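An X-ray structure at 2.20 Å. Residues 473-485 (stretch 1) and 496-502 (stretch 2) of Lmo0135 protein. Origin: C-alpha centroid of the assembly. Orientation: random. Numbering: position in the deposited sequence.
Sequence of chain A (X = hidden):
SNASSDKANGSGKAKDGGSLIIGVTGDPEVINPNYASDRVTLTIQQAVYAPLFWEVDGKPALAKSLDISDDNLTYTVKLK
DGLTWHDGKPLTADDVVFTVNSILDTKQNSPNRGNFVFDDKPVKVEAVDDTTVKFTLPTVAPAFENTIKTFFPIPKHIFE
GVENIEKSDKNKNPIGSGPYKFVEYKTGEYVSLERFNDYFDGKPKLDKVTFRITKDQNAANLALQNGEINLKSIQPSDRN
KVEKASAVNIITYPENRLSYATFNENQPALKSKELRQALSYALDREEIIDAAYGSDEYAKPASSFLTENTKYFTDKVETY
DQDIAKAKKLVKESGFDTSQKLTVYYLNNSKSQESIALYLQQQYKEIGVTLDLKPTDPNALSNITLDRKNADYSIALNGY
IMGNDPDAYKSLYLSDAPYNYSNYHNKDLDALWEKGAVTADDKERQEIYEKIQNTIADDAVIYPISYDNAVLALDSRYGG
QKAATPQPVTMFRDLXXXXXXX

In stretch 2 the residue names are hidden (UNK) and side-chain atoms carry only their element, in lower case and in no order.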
# COMPACT_ATOMS: atom_id res chain seq x y z
N ALA A 473 -16.17 -9.92 0.23
CA ALA A 473 -17.35 -10.73 0.37
C ALA A 473 -16.84 -12.07 0.90
O ALA A 473 -15.94 -12.67 0.30
CB ALA A 473 -18.06 -10.89 -0.96
N LEU A 474 -17.40 -12.50 2.02
CA LEU A 474 -17.03 -13.76 2.68
C LEU A 474 -18.26 -14.64 2.87
O LEU A 474 -19.19 -14.23 3.54
CB LEU A 474 -16.41 -13.48 4.06
CG LEU A 474 -16.09 -14.73 4.90
CD1 LEU A 474 -15.08 -15.57 4.16
CD2 LEU A 474 -15.57 -14.42 6.31
N ASP A 475 -18.22 -15.86 2.32
CA ASP A 475 -19.30 -16.84 2.44
C ASP A 475 -19.77 -16.89 3.92
O ASP A 475 -18.95 -17.08 4.85
CB ASP A 475 -18.80 -18.19 1.89
CG ASP A 475 -19.79 -19.34 2.05
OD1 ASP A 475 -20.76 -19.27 2.84
OD2 ASP A 475 -19.54 -20.39 1.40
N SER A 476 -21.08 -16.68 4.12
CA SER A 476 -21.69 -16.61 5.45
C SER A 476 -21.48 -17.81 6.35
O SER A 476 -21.64 -17.69 7.54
CB SER A 476 -23.19 -16.26 5.38
OG SER A 476 -23.34 -14.89 5.07
N ARG A 477 -21.11 -18.95 5.78
CA ARG A 477 -20.81 -20.13 6.58
C ARG A 477 -19.47 -20.00 7.35
O ARG A 477 -19.17 -20.84 8.21
CB ARG A 477 -20.75 -21.38 5.69
CG ARG A 477 -21.99 -21.66 4.85
CD ARG A 477 -21.80 -22.90 4.00
NE ARG A 477 -20.56 -22.85 3.23
CZ ARG A 477 -20.04 -23.85 2.52
NH1 ARG A 477 -20.67 -25.02 2.44
NH2 ARG A 477 -18.88 -23.67 1.89
N TYR A 478 -18.67 -18.97 7.04
CA TYR A 478 -17.36 -18.80 7.68
C TYR A 478 -17.37 -17.73 8.78
O TYR A 478 -17.84 -16.62 8.56
CB TYR A 478 -16.27 -18.45 6.64
CG TYR A 478 -15.97 -19.56 5.66
CD1 TYR A 478 -16.78 -19.76 4.55
CD2 TYR A 478 -14.88 -20.41 5.84
CE1 TYR A 478 -16.51 -20.79 3.66
CE2 TYR A 478 -14.59 -21.42 4.94
CZ TYR A 478 -15.42 -21.61 3.84
OH TYR A 478 -15.19 -22.63 2.95
N GLY A 479 -16.84 -18.07 9.94
CA GLY A 479 -16.75 -17.12 11.04
C GLY A 479 -15.30 -16.71 11.27
O GLY A 479 -14.39 -17.17 10.56
N GLY A 480 -15.12 -15.82 12.24
CA GLY A 480 -13.80 -15.35 12.67
C GLY A 480 -13.17 -14.21 11.91
O GLY A 480 -11.97 -13.98 12.04
N GLN A 481 -13.96 -13.47 11.13
CA GLN A 481 -13.44 -12.35 10.35
C GLN A 481 -12.83 -11.24 11.23
O GLN A 481 -11.85 -10.60 10.83
CB GLN A 481 -14.51 -11.78 9.42
CG GLN A 481 -15.68 -11.09 10.12
CD GLN A 481 -16.87 -10.81 9.19
OE1 GLN A 481 -17.37 -11.71 8.50
NE2 GLN A 481 -17.37 -9.58 9.22
N LYS A 482 -13.40 -11.03 12.41
CA LYS A 482 -12.93 -9.99 13.34
C LYS A 482 -11.47 -10.31 13.75
O LYS A 482 -10.57 -9.50 13.60
CB LYS A 482 -13.84 -9.95 14.58
CG LYS A 482 -14.16 -8.55 15.11
CD LYS A 482 -15.27 -8.62 16.17
CE LYS A 482 -16.14 -7.36 16.19
NZ LYS A 482 -15.40 -6.08 16.40
N ALA A 483 -11.28 -11.55 14.18
CA ALA A 483 -10.00 -12.06 14.63
C ALA A 483 -8.99 -12.17 13.49
O ALA A 483 -7.80 -11.96 13.71
CB ALA A 483 -10.19 -13.41 15.32
N ALA A 484 -9.44 -12.49 12.28
CA ALA A 484 -8.52 -12.60 11.15
C ALA A 484 -8.00 -11.23 10.69
O ALA A 484 -6.97 -11.14 10.01
CB ALA A 484 -9.17 -13.35 10.01
N THR A 485 -8.74 -10.18 11.07
CA THR A 485 -8.42 -8.77 10.80
C THR A 485 -8.36 -8.38 9.33
O THR A 485 -7.34 -8.61 8.67
CB THR A 485 -7.06 -8.30 11.43
OG1 THR A 485 -6.85 -8.91 12.71
CG2 THR A 485 -7.03 -6.77 11.56
N UNK A 496 -5.61 -18.04 9.63
CA UNK A 496 -5.71 -19.17 10.57
C UNK A 496 -6.83 -18.97 11.58
O UNK A 496 -7.23 -19.93 12.25
c UNK A 496 -4.39 -19.38 11.32
o UNK A 496 -4.11 -18.30 12.19
N UNK A 497 -7.31 -17.72 11.71
CA UNK A 497 -8.44 -17.40 12.59
C UNK A 497 -9.83 -17.66 11.97
O UNK A 497 -10.84 -17.70 12.70
n UNK A 497 -4.69 -17.16 16.26
c UNK A 497 -5.21 -16.12 15.34
c UNK A 497 -6.58 -16.52 14.80
c UNK A 497 -7.04 -15.55 13.72
c UNK A 497 -8.37 -15.94 13.06
N UNK A 498 -9.90 -17.84 10.65
CA UNK A 498 -11.21 -18.12 10.01
C UNK A 498 -11.61 -19.56 10.30
O UNK A 498 -10.76 -20.41 10.50
c UNK A 498 -10.84 -16.40 6.51
c UNK A 498 -11.91 -15.47 8.56
c UNK A 498 -11.17 -17.88 8.49
c UNK A 498 -10.88 -16.45 8.02
N UNK A 499 -12.91 -19.82 10.34
CA UNK A 499 -13.38 -21.18 10.61
C UNK A 499 -14.67 -21.46 9.89
O UNK A 499 -15.46 -20.55 9.67
c UNK A 499 -16.66 -19.80 13.58
c UNK A 499 -14.76 -18.48 14.23
o UNK A 499 -16.96 -17.86 14.90
c UNK A 499 -16.13 -18.72 14.24
c UNK A 499 -15.82 -20.68 12.91
c UNK A 499 -13.52 -21.43 12.13
c UNK A 499 -14.43 -20.47 12.86
c UNK A 499 -13.93 -19.36 13.55
N UNK A 500 -14.89 -22.72 9.52
CA UNK A 500 -16.09 -23.11 8.80
C UNK A 500 -17.12 -23.68 9.74
O UNK A 500 -16.83 -24.62 10.48
c UNK A 500 -16.90 -24.70 6.88
c UNK A 500 -17.56 -23.60 6.07
c UNK A 500 -16.39 -25.79 5.96
c UNK A 500 -15.76 -24.16 7.74
N UNK A 501 -18.32 -23.11 9.72
CA UNK A 501 -19.46 -23.57 10.50
C UNK A 501 -20.36 -24.40 9.57
O UNK A 501 -21.19 -23.84 8.85
o UNK A 501 -19.43 -21.56 11.86
c UNK A 501 -20.27 -22.38 11.05
c UNK A 501 -21.47 -22.85 11.87
N UNK A 502 -20.17 -25.72 9.56
CA UNK A 502 -21.00 -26.60 8.72
C UNK A 502 -22.15 -27.19 9.54
O UNK A 502 -23.04 -27.85 9.01
OXT UNK A 502 -22.21 -27.01 10.76
c UNK A 502 -19.40 -28.61 9.05
o UNK A 502 -19.37 -30.44 7.51
c UNK A 502 -18.74 -29.81 8.39
c UNK A 502 -20.17 -27.72 8.07
o UNK A 502 -17.58 -30.12 8.75

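Position 496 carries two side-chain atoms, one carbon and then one oxygen. A single oxygen on CB defines a hydroxymethyl group, so the residue is Ser496. Its CA-to-CB bond points away from stretch 1, and the side chain makes no contact with it.

At position 497 four carbons run in a row and end in a nitrogen, and the first carbon packs against Ala483 and Ala484. An unbranched chain of this length with a terminal amine is lysine. The CB of Lys497 lies 3.7 Å from the N of Ala484 and 3.8 Å from the CB of Ala483, so the base of the chain packs on the helix while its end leads away. The amine is hydrogen-bonded elsewhere in the structure.

Position 498 has four carbons, forked at the second, and one end of the fork packs against Ala484 and Leu474. The fork lies one atom beyond CB, which excludes isoleucine and identifies Leu498. Its CD2 sits 3.8 Å from the CB of Ala484 and 4.4 Å from the CD2 of Leu474. The contact is apolar, and Leu498 has the largest covered area of stretch 2.

Position 499 shows one carbon followed by a six-carbon ring bearing one oxygen, and the ring lies over Gly479. The oxygen separates it from phenylalanine, so this is Tyr499. With chi1 in the p well, the ring leans over the backbone of stretch 1: the CA of Gly479 stands 3.8 Å from the ring centroid, 20° off the normal, a CH-pi contact over the face. An ideal CB on Gly479 would fall 2.5 Å from the CZ of Tyr499, a clash, so the ring's place depends on the bare glycine.

Position 500 again has four carbons forked at the second, and one end of the fork covers a face of the Tyr478 ring; hence Leu500. Its CD1 lies 3.8 Å from the centroid of the Tyr478 ring, 15° off the normal. The same CD1 lies over one face of the Arg477 guanidinium and 3.9 Å from the CB of Arg477.

At position 501 one carbon carries both an oxygen and a carbon. Branching at CB with one hydroxyl and one methyl gives Thr501. The main chain makes its chief link: the N of Thr501 donates to the O of Arg477 at 2.9 Å, with an angle of 164°.

Position 502 has three carbons, the third carrying two oxygens, a carboxylate two carbons beyond CB; this is Glu502. The OXT atom marks the chain terminus. The residue is poorly ordered, and its side chain leads away.

The contact is a short antiparallel pairing with side-chain packing around it. Besides the Thr501 bond, the N of Gly479 donates to the O of Tyr499 at 2.9 Å, and the N of Tyr499 donates back to the O of Gly479 at 3.0 Å. This reciprocal pair fixes the register, placing Tyr478 beside Leu500 on one face and Tyr499 with Gly479 on the other. Beyond the strands, Lys497 and Leu498 pack against Ala484, extending the contact to the helix. Together the stretches bury 592 Å², both sides summed.

Stretch 2 496-502: SKLYLTE
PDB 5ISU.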